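Local atomic coordinates of polysaccharide deacetylase (Bacillus cereus, PDB entry 4HD5), a protein that probably removes acetyl groups from polysaccharides by hydrolysing carbon-nitrogen bonds other than peptide bonds, using a bound zinc ion. Residues A230-I235 against F259-H264; M234-V239 against K285-K290; P295-A300 against Y318-T323. All blocks are in the same frame, centred on the assembly; numbering follows the deposited sequence.

Contact 1 of 3, residues A230-I235 against F259-H264. With ZN (zinc ion), chain B.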
loop_
_atom_site.group_PDB
_atom_site.type_symbol
_atom_site.label_atom_id
_atom_site.label_comp_id
_atom_site.label_asym_id
_atom_site.label_seq_id
_atom_site.Cartn_x
_atom_site.Cartn_y
_atom_site.Cartn_z
ATOM N N ALA A 230 -5.163 7.256 -6.896
ATOM C CA ALA A 230 -6.276 6.717 -6.127
ATOM C C ALA A 230 -6.985 5.629 -6.905
ATOM O O ALA A 230 -6.825 5.503 -8.122
ATOM C CB ALA A 230 -7.258 7.826 -5.773
ATOM N N THR A 231 -7.781 4.860 -6.175
ATOM C CA THR A 231 -8.524 3.748 -6.715
ATOM C C THR A 231 -10.022 4.075 -6.646
ATOM O O THR A 231 -10.528 4.489 -5.619
ATOM C CB THR A 231 -8.220 2.458 -5.934
ATOM O OG1 THR A 231 -6.854 2.094 -6.141
ATOM C CG2 THR A 231 -9.116 1.300 -6.397
ATOM N N GLU A 232 -10.713 3.900 -7.756
ATOM C CA GLU A 232 -12.155 4.047 -7.804
ATOM C C GLU A 232 -12.788 2.677 -8.027
ATOM O O GLU A 232 -12.520 2.032 -9.039
ATOM C CB GLU A 232 -12.512 4.982 -8.956
ATOM C CG GLU A 232 -13.989 5.068 -9.286
ATOM C CD GLU A 232 -14.765 5.794 -8.205
ATOM O OE1 GLU A 232 -14.502 7.010 -8.024
ATOM O OE2 GLU A 232 -15.621 5.152 -7.538
ATOM N N TYR A 233 -13.643 2.232 -7.113
ATOM C CA TYR A 233 -14.380 0.979 -7.337
ATOM C C TYR A 233 -15.723 1.251 -8.005
ATOM O O TYR A 233 -16.645 1.757 -7.379
ATOM C CB TYR A 233 -14.599 0.252 -6.029
ATOM C CG TYR A 233 -13.349 -0.197 -5.321
ATOM C CD1 TYR A 233 -12.600 -1.262 -5.791
ATOM C CD2 TYR A 233 -12.949 0.406 -4.138
ATOM C CE1 TYR A 233 -11.480 -1.702 -5.115
ATOM C CE2 TYR A 233 -11.831 -0.020 -3.461
ATOM C CZ TYR A 233 -11.106 -1.079 -3.946
ATOM O OH TYR A 233 -9.998 -1.505 -3.250
ATOM N N MET A 234 -15.835 0.912 -9.284
ATOM C CA MET A 234 -17.018 1.240 -10.079
ATOM C C MET A 234 -18.094 0.149 -10.094
ATOM O O MET A 234 -17.796 -1.025 -10.294
ATOM C CB MET A 234 -16.584 1.501 -11.519
ATOM C CG MET A 234 -17.691 2.016 -12.417
ATOM S SD MET A 234 -18.057 3.752 -12.117
ATOM C CE MET A 234 -19.716 3.847 -12.785
ATOM N N ILE A 235 -19.346 0.550 -9.902
ATOM C CA ILE A 235 -20.478 -0.333 -10.176
ATOM C C ILE A 235 -20.603 -0.381 -11.697
ATOM O O ILE A 235 -21.047 0.590 -12.319
ATOM C CB ILE A 235 -21.800 0.158 -9.549
ATOM C CG1 ILE A 235 -21.690 0.214 -8.015
ATOM C CG2 ILE A 235 -22.945 -0.756 -9.968
ATOM C CD1 ILE A 235 -22.869 0.888 -7.336
ATOM N N PHE A 259 -5.908 7.916 -11.525
ATOM C CA PHE A 259 -6.870 6.919 -11.060
ATOM C C PHE A 259 -6.650 5.537 -11.631
ATOM O O PHE A 259 -6.366 5.381 -12.814
ATOM C CB PHE A 259 -8.292 7.350 -11.367
ATOM C CG PHE A 259 -8.889 8.218 -10.322
ATOM C CD1 PHE A 259 -9.486 7.659 -9.205
ATOM C CD2 PHE A 259 -8.855 9.599 -10.448
ATOM C CE1 PHE A 259 -10.038 8.462 -8.223
ATOM C CE2 PHE A 259 -9.403 10.408 -9.468
ATOM C CZ PHE A 259 -10.003 9.839 -8.362
ATOM N N SER A 260 -6.809 4.546 -10.763
ATOM C CA SER A 260 -6.929 3.166 -11.156
ATOM C C SER A 260 -8.393 2.805 -10.932
ATOM O O SER A 260 -8.920 2.942 -9.815
ATOM C CB SER A 260 -6.014 2.278 -10.308
ATOM O OG SER A 260 -6.216 0.894 -10.579
ATOM N N VAL A 261 -9.067 2.358 -11.984
ATOM C CA VAL A 261 -10.499 2.106 -11.890
ATOM C C VAL A 261 -10.742 0.602 -11.828
ATOM O O VAL A 261 -10.342 -0.156 -12.714
ATOM C CB VAL A 261 -11.289 2.807 -13.013
ATOM C CG1 VAL A 261 -12.788 2.584 -12.840
ATOM C CG2 VAL A 261 -10.969 4.300 -13.021
ATOM N N GLN A 262 -11.383 0.176 -10.744
ATOM C CA GLN A 262 -11.485 -1.229 -10.410
ATOM C C GLN A 262 -12.947 -1.608 -10.141
ATOM O O GLN A 262 -13.851 -0.760 -10.239
ATOM C CB GLN A 262 -10.584 -1.524 -9.208
ATOM C CG GLN A 262 -9.108 -1.198 -9.441
ATOM C CD GLN A 262 -8.461 -2.091 -10.470
ATOM O OE1 GLN A 262 -8.744 -3.283 -10.532
ATOM N NE2 GLN A 262 -7.591 -1.518 -11.302
ATOM N N SER A 263 -13.180 -2.875 -9.808
ATOM C CA SER A 263 -14.540 -3.411 -9.794
ATOM C C SER A 263 -15.280 -3.202 -8.491
ATOM O O SER A 263 -14.692 -3.286 -7.404
ATOM C CB SER A 263 -14.524 -4.912 -10.092
ATOM O OG SER A 263 -15.842 -5.416 -10.254
ATOM N N HIS A 264 -16.586 -2.973 -8.605
ATOM C CA HIS A 264 -17.469 -2.985 -7.456
ATOM C C HIS A 264 -18.647 -3.939 -7.686
ATOM O O HIS A 264 -19.732 -3.735 -7.141
ATOM C CB HIS A 264 -17.951 -1.569 -7.175
ATOM C CG HIS A 264 -18.284 -1.323 -5.744
ATOM N ND1 HIS A 264 -17.794 -2.105 -4.722
ATOM C CD2 HIS A 264 -19.045 -0.374 -5.156
ATOM C CE1 HIS A 264 -18.235 -1.648 -3.568
ATOM N NE2 HIS A 264 -19.004 -0.607 -3.801
HETATM ZN ZN ZN B . -20.662 0.454 -2.779
HETATM O O HOH W 1 -5.914 -0.059 -7.702
#
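His264 N donates to Met234 O from above the carbonyl plane, 47° out of it, over 2.8 Å and with the N-H bent to 130°. Here two parallel strands, 230-234 and 259-263, joined through helix 247-255 as a beta-alpha-beta unit, come to their C-terminal ends. The four backbone bonds before this one are straighter. With its CG anti to the backbone N (chi1 -152°), the His264 imidazole crosses Ile235 obliquely, His264 CD2 lying 3.9 Å from Ile235 CG1, and His264 NE2 binds zinc at 2.2 Å. Asp206 and His268 bind the same metal, while His264 ND1 bonds to Ala300 O; together with the zinc bond this holds the ring's rotation.

On the face carrying Thr231 and Tyr233, Thr231 CG2 meets Gln262 CG at 3.9 Å, and a water joins Thr231 OG1 to Ser260 OG. Along its own strand, Gln262 NE2 gives a hydrogen bond to that same Ser260 OG, 2.9 Å away, and Glu188 also bonds to it; the short hydroxyl side chain of Ser260 suits a buried site shared by several partners. On the face of Ala230, Glu232 and Phe259, Ala230 CB, small enough to fit, reaches Phe259 CE1 at 3.8 Å. The chemistry implies a regular parallel ladder that delivers to the metal a histidine already oriented by Ala300 O.

Contact 2 of 3, residues M234-V239 against K285-K290; sequences MIVDNV and KEKLEK
Apolar contact between Val236 and the helix residues Lys287 and Leu288 makes up most of this junction. The two methyls of Val236 divide the work. Val236 CG1, anti to the backbone N (chi1 179°), comes within 3.5 Å of Lys287 CD and lies against Lys287 CG and CB as well; Val236 CG2 turns to Leu288, 4.0 Å from Leu288 CB and close to Leu288 CD2. A branched, compact valine can touch two successive helix residues in this way without a long side chain. Leu288 CD2 also stands 4.5 Å from Met234 CB, at the edge of the same patch, although the remainder of the methionine leads off elsewhere.

The polar part is looser and lies at the exposed margin. Lys287 runs extended past Val236, then bends at its last two torsions, carrying NZ to within 4.1 Å of Asp237 OD1. That is too far for a salt bridge, but a water spans the gap, donating to Asp237 OD1 at 2.9 Å and accepting from Lys287 NZ at 3.3 Å. The attraction between the charges is therefore probably screened and modest. Lysine suits the place because its methylene chain packs on valine while its ammonium reaches the water at the exposed margin.

The 3-10 turn 236-238 follows strand 230-234, and the partner residues belong to helix 277-292. Backbone bonds from Val236 to Thr265 and from Asp237 to Ala266 tie the turn to the loop beyond strand 259-263, while Val239 leans on helix 247-255. The loop thus lies between these two helices, beyond the C-terminal end of strand 230-234.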
loop_
_atom_site.group_PDB
_atom_site.type_symbol
_atom_site.label_atom_id
_atom_site.label_comp_id
_atom_site.label_asym_id
_atom_site.label_seq_id
_atom_site.Cartn_x
_atom_site.Cartn_y
_atom_site.Cartn_z
ATOM N N MET A 234 -15.835 0.912 -9.284
ATOM C CA MET A 234 -17.018 1.240 -10.079
ATOM C C MET A 234 -18.094 0.149 -10.094
ATOM O O MET A 234 -17.796 -1.025 -10.294
ATOM C CB MET A 234 -16.584 1.501 -11.519
ATOM C CG MET A 234 -17.691 2.016 -12.417
ATOM S SD MET A 234 -18.057 3.752 -12.117
ATOM C CE MET A 234 -19.716 3.847 -12.785
ATOM N N ILE A 235 -19.346 0.550 -9.902
ATOM C CA ILE A 235 -20.478 -0.333 -10.176
ATOM C C ILE A 235 -20.603 -0.381 -11.697
ATOM O O ILE A 235 -21.047 0.590 -12.319
ATOM C CB ILE A 235 -21.800 0.158 -9.549
ATOM C CG1 ILE A 235 -21.690 0.214 -8.015
ATOM C CG2 ILE A 235 -22.945 -0.756 -9.968
ATOM C CD1 ILE A 235 -22.869 0.888 -7.336
ATOM N N VAL A 236 -20.201 -1.501 -12.295
ATOM C CA VAL A 236 -19.905 -1.515 -13.726
ATOM C C VAL A 236 -21.128 -1.262 -14.614
ATOM O O VAL A 236 -21.022 -0.567 -15.631
ATOM C CB VAL A 236 -19.159 -2.794 -14.146
ATOM C CG1 VAL A 236 -18.895 -2.784 -15.639
ATOM C CG2 VAL A 236 -17.848 -2.912 -13.368
ATOM N N ASP A 237 -22.289 -1.781 -14.226
ATOM C CA ASP A 237 -23.498 -1.554 -15.024
ATOM C C ASP A 237 -24.083 -0.157 -14.827
ATOM O O ASP A 237 -25.058 0.197 -15.490
ATOM C CB ASP A 237 -24.581 -2.621 -14.773
ATOM C CG ASP A 237 -24.217 -3.987 -15.360
ATOM O OD1 ASP A 237 -23.183 -4.114 -16.053
ATOM O OD2 ASP A 237 -24.968 -4.951 -15.124
ATOM N N ASN A 238 -23.494 0.640 -13.944
ATOM C CA ASN A 238 -23.893 2.046 -13.823
ATOM C C ASN A 238 -23.061 3.010 -14.657
ATOM O O ASN A 238 -23.320 4.213 -14.642
ATOM C CB ASN A 238 -23.872 2.498 -12.371
ATOM C CG ASN A 238 -25.150 2.163 -11.641
ATOM O OD1 ASN A 238 -26.123 1.700 -12.237
ATOM N ND2 ASN A 238 -25.165 2.418 -10.352
ATOM N N VAL A 239 -22.077 2.503 -15.386
ATOM C CA VAL A 239 -21.316 3.367 -16.287
ATOM C C VAL A 239 -22.304 3.994 -17.287
ATOM O O VAL A 239 -23.144 3.301 -17.840
ATOM C CB VAL A 239 -20.197 2.591 -17.020
ATOM C CG1 VAL A 239 -19.549 3.459 -18.096
ATOM C CG2 VAL A 239 -19.145 2.132 -16.017
ATOM N N LYS A 285 -15.429 -7.445 -14.338
ATOM C CA LYS A 285 -14.022 -7.305 -14.634
ATOM C C LYS A 285 -13.790 -7.043 -16.121
ATOM O O LYS A 285 -13.136 -6.070 -16.494
ATOM C CB LYS A 285 -13.296 -8.588 -14.214
ATOM C CG LYS A 285 -11.824 -8.590 -14.498
ATOM C CD LYS A 285 -11.181 -9.874 -14.033
ATOM C CE LYS A 285 -9.814 -10.036 -14.666
ATOM N NZ LYS A 285 -9.143 -11.191 -14.037
ATOM N N GLU A 286 -14.323 -7.925 -16.955
ATOM C CA GLU A 286 -14.095 -7.869 -18.406
ATOM C C GLU A 286 -14.733 -6.637 -19.070
ATOM O O GLU A 286 -14.085 -5.935 -19.865
ATOM C CB GLU A 286 -14.574 -9.168 -19.061
ATOM C CG GLU A 286 -13.687 -10.351 -18.700
ATOM C CD GLU A 286 -14.117 -11.669 -19.328
ATOM O OE1 GLU A 286 -15.196 -11.743 -19.959
ATOM O OE2 GLU A 286 -13.363 -12.645 -19.175
ATOM N N LYS A 287 -15.985 -6.368 -18.736
ATOM C CA LYS A 287 -16.651 -5.164 -19.210
ATOM C C LYS A 287 -15.865 -3.913 -18.802
ATOM O O LYS A 287 -15.622 -3.037 -19.625
ATOM C CB LYS A 287 -18.089 -5.105 -18.697
ATOM C CG LYS A 287 -18.892 -3.930 -19.236
ATOM C CD LYS A 287 -20.313 -3.884 -18.675
ATOM C CE LYS A 287 -21.225 -4.922 -19.329
ATOM N NZ LYS A 287 -21.076 -6.289 -18.751
ATOM N N LEU A 288 -15.436 -3.835 -17.544
ATOM C CA LEU A 288 -14.690 -2.668 -17.085
ATOM C C LEU A 288 -13.317 -2.534 -17.771
ATOM O O LEU A 288 -12.890 -1.426 -18.084
ATOM C CB LEU A 288 -14.537 -2.694 -15.557
ATOM C CG LEU A 288 -13.962 -1.435 -14.909
ATOM C CD1 LEU A 288 -14.762 -0.208 -15.306
ATOM C CD2 LEU A 288 -13.934 -1.572 -13.387
ATOM N N GLU A 289 -12.636 -3.657 -17.992
ATOM C CA GLU A 289 -11.357 -3.671 -18.706
ATOM C C GLU A 289 -11.417 -3.074 -20.129
ATOM O O GLU A 289 -10.478 -2.387 -20.552
ATOM C CB GLU A 289 -10.785 -5.096 -18.755
ATOM C CG GLU A 289 -10.054 -5.475 -17.474
ATOM C CD GLU A 289 -9.449 -6.856 -17.506
ATOM O OE1 GLU A 289 -9.744 -7.627 -18.435
ATOM O OE2 GLU A 289 -8.671 -7.171 -16.590
ATOM N N LYS A 290 -12.510 -3.302 -20.851
ATOM C CA LYS A 290 -12.658 -2.701 -22.189
ATOM C C LYS A 290 -12.939 -1.198 -22.114
ATOM O O LYS A 290 -12.627 -0.468 -23.039
ATOM C CB LYS A 290 -13.698 -3.418 -23.068
ATOM C CG LYS A 290 -15.109 -3.564 -22.529
ATOM C CD LYS A 290 -15.963 -2.297 -22.648
ATOM C CE LYS A 290 -17.328 -2.455 -21.966
ATOM N NZ LYS A 290 -18.312 -3.128 -22.859
HETATM O O HOH W 2 -20.727 -5.596 -15.563
#

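Contact 3 of 3, residues P295-A300 against Y318-T323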
loop_
_atom_site.group_PDB
_atom_site.type_symbol
_atom_site.label_atom_id
_atom_site.label_comp_id
_atom_site.label_asym_id
_atom_site.label_seq_id
_atom_site.Cartn_x
_atom_site.Cartn_y
_atom_site.Cartn_z
ATOM N N PRO A 295 -5.885 -3.539 -16.948
ATOM C CA PRO A 295 -6.354 -4.676 -16.161
ATOM C C PRO A 295 -7.174 -4.277 -14.935
ATOM O O PRO A 295 -6.920 -3.251 -14.317
ATOM C CB PRO A 295 -5.052 -5.376 -15.733
ATOM C CG PRO A 295 -4.056 -4.997 -16.780
ATOM C CD PRO A 295 -4.428 -3.608 -17.203
ATOM N N VAL A 296 -8.175 -5.090 -14.628
ATOM C CA VAL A 296 -8.933 -4.974 -13.399
ATOM C C VAL A 296 -8.520 -6.142 -12.518
ATOM O O VAL A 296 -8.722 -7.306 -12.876
ATOM C CB VAL A 296 -10.462 -4.975 -13.656
ATOM C CG1 VAL A 296 -11.223 -5.168 -12.352
ATOM C CG2 VAL A 296 -10.880 -3.673 -14.318
ATOM N N ILE A 297 -7.923 -5.816 -11.379
ATOM C CA ILE A 297 -7.313 -6.796 -10.485
ATOM C C ILE A 297 -7.833 -6.711 -9.059
ATOM O O ILE A 297 -7.500 -7.573 -8.238
ATOM C CB ILE A 297 -5.783 -6.610 -10.422
ATOM C CG1 ILE A 297 -5.423 -5.174 -10.014
ATOM C CG2 ILE A 297 -5.166 -6.953 -11.760
ATOM C CD1 ILE A 297 -3.950 -4.944 -9.754
ATOM N N ALA A 298 -8.651 -5.687 -8.779
ATOM C CA ALA A 298 -9.152 -5.427 -7.444
ATOM C C ALA A 298 -10.658 -5.264 -7.430
ATOM O O ALA A 298 -11.263 -4.827 -8.413
ATOM C CB ALA A 298 -8.488 -4.182 -6.861
ATOM N N ILE A 299 -11.249 -5.620 -6.293
ATOM C CA ILE A 299 -12.674 -5.461 -6.059
ATOM C C ILE A 299 -12.918 -4.988 -4.620
ATOM O O ILE A 299 -12.091 -5.206 -3.749
ATOM C CB ILE A 299 -13.436 -6.783 -6.350
ATOM C CG1 ILE A 299 -14.945 -6.535 -6.356
ATOM C CG2 ILE A 299 -13.075 -7.878 -5.349
ATOM C CD1 ILE A 299 -15.750 -7.686 -6.910
ATOM N N ALA A 300 -14.028 -4.287 -4.402
ATOM C CA ALA A 300 -14.541 -4.027 -3.066
ATOM C C ALA A 300 -15.882 -4.738 -2.957
ATOM O O ALA A 300 -16.737 -4.598 -3.837
ATOM C CB ALA A 300 -14.689 -2.531 -2.814
ATOM N N TYR A 318 -9.927 -12.140 -9.089
ATOM C CA TYR A 318 -9.281 -10.956 -8.522
ATOM C C TYR A 318 -8.103 -11.313 -7.626
ATOM O O TYR A 318 -8.077 -12.388 -7.048
ATOM C CB TYR A 318 -10.297 -10.155 -7.720
ATOM C CG TYR A 318 -11.410 -9.602 -8.558
ATOM C CD1 TYR A 318 -11.291 -8.344 -9.160
ATOM C CD2 TYR A 318 -12.583 -10.318 -8.753
ATOM C CE1 TYR A 318 -12.311 -7.820 -9.929
ATOM C CE2 TYR A 318 -13.607 -9.805 -9.534
ATOM C CZ TYR A 318 -13.467 -8.554 -10.116
ATOM O OH TYR A 318 -14.473 -8.037 -10.875
ATOM N N GLN A 319 -7.140 -10.392 -7.518
ATOM C CA GLN A 319 -5.976 -10.552 -6.638
ATOM C C GLN A 319 -6.124 -9.850 -5.289
ATOM O O GLN A 319 -5.464 -10.223 -4.324
ATOM C CB GLN A 319 -4.724 -10.002 -7.310
ATOM C CG GLN A 319 -4.426 -10.648 -8.639
ATOM C CD GLN A 319 -3.026 -10.358 -9.117
ATOM O OE1 GLN A 319 -2.689 -9.222 -9.436
ATOM N NE2 GLN A 319 -2.199 -11.398 -9.174
ATOM N N PHE A 320 -6.953 -8.809 -5.245
ATOM C CA PHE A 320 -7.108 -7.967 -4.068
ATOM C C PHE A 320 -8.580 -7.674 -3.881
ATOM O O PHE A 320 -9.274 -7.367 -4.852
ATOM C CB PHE A 320 -6.398 -6.625 -4.241
ATOM C CG PHE A 320 -4.958 -6.745 -4.600
ATOM C CD1 PHE A 320 -4.008 -6.958 -3.623
ATOM C CD2 PHE A 320 -4.553 -6.648 -5.927
ATOM C CE1 PHE A 320 -2.671 -7.083 -3.957
ATOM C CE2 PHE A 320 -3.221 -6.775 -6.265
ATOM C CZ PHE A 320 -2.280 -6.992 -5.275
ATOM N N ALA A 321 -9.042 -7.763 -2.636
ATOM C CA ALA A 321 -10.403 -7.410 -2.287
ATOM C C ALA A 321 -10.430 -6.716 -0.932
ATOM O O ALA A 321 -9.788 -7.173 0.014
ATOM C CB ALA A 321 -11.280 -8.648 -2.242
ATOM N N THR A 322 -11.224 -5.652 -0.849
ATOM C CA THR A 322 -11.365 -4.871 0.362
ATOM C C THR A 322 -12.766 -5.007 0.967
ATOM O O THR A 322 -13.785 -5.025 0.268
ATOM C CB THR A 322 -11.031 -3.391 0.113
ATOM O OG1 THR A 322 -11.802 -2.878 -0.981
ATOM C CG2 THR A 322 -9.552 -3.242 -0.224
ATOM N N THR A 323 -12.795 -5.113 2.282
ATOM C CA THR A 323 -14.023 -5.185 3.036
ATOM C C THR A 323 -14.306 -3.792 3.596
ATOM O O THR A 323 -13.641 -2.824 3.229
ATOM C CB THR A 323 -13.881 -6.178 4.200
ATOM O OG1 THR A 323 -13.034 -5.624 5.216
ATOM C CG2 THR A 323 -13.304 -7.513 3.723
#
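With CG anti to its carbonyl carbon (chi1 -64°), Tyr318 swings its ring across to Ile299, whose CG1, anti to the backbone N (chi1 -169°), carries CD1 along the ring to Tyr318 CE2 and CZ. The two side chains meet at about a right angle. Ile299 CB sits almost directly over the ring centre, 3.9 Å from the Tyr318 centroid and 13° off the normal, a CH-pi contact. On its other branch, Ile299 CG2 reaches Ala321 CB at 3.7 Å. A beta-branched isoleucine serves well here, since its separate branches can engage both a ring and a small neighbour. The edge of the Tyr318 ring faces the peptide joining Ile297 to Ala298, and Val296 CG1 runs alongside, 3.8 Å from Tyr318 CE1.

On the opposite face of the sheet, Ala298 CB meets Phe320 CB. Just before the strand, Ile297 CD1 lies 4.0 Å from Phe320 CE2, the two side chains pointing the same way. Phe187 and Trp190 meet the Phe320 ring from outside. Further along, Ala300 CB approaches Thr322 OG1 at 3.4 Å, alanine being small enough to admit the hydroxyl.

Strands 298-300 and 320-323 are parallel neighbours in the sheet of the deacetylase barrel, and the ladder begins with a forked acceptor: Ile297 O takes Gln319 N at 2.9 Å and the longer Phe320 N bond at 3.3 Å. Bonds from Ile299 N to Phe320 O and from Thr322 N to Ile299 O continue it.

Tyr318, buried as a whole, has its hydroxyl bonded to Leu281 O and Ser263 OG, while its ring face packs on Ile299. One side chain thus serves the apolar interior and links helix 277-292 to strand 259-263.

How the contacts relate
Contacts 1 and 3 are buried pairings of parallel strands in the same barrel-like sheet, whereas contact 2 is smaller, with a buried apolar centre and a water-bridged, charged margin. Contacts 1 and 2 share Met234 and Ile235, where strand 230-234 runs out into its turn; Leu288 CD2 of contact 2 packs on the backbone of strand 259-263. Polar bonds join contact 1 to contact 3: Gln262 OE1 meets the amides of Ile297 and Ala298, and a histidine-to-carbonyl bond adds a second link. Glu289 in turn ties helix 277-292 to Val296. Backbone hydrogen bonds carry contacts 1 and 3, side-chain packing contact 2, and only contact 1 contains a zinc ligand.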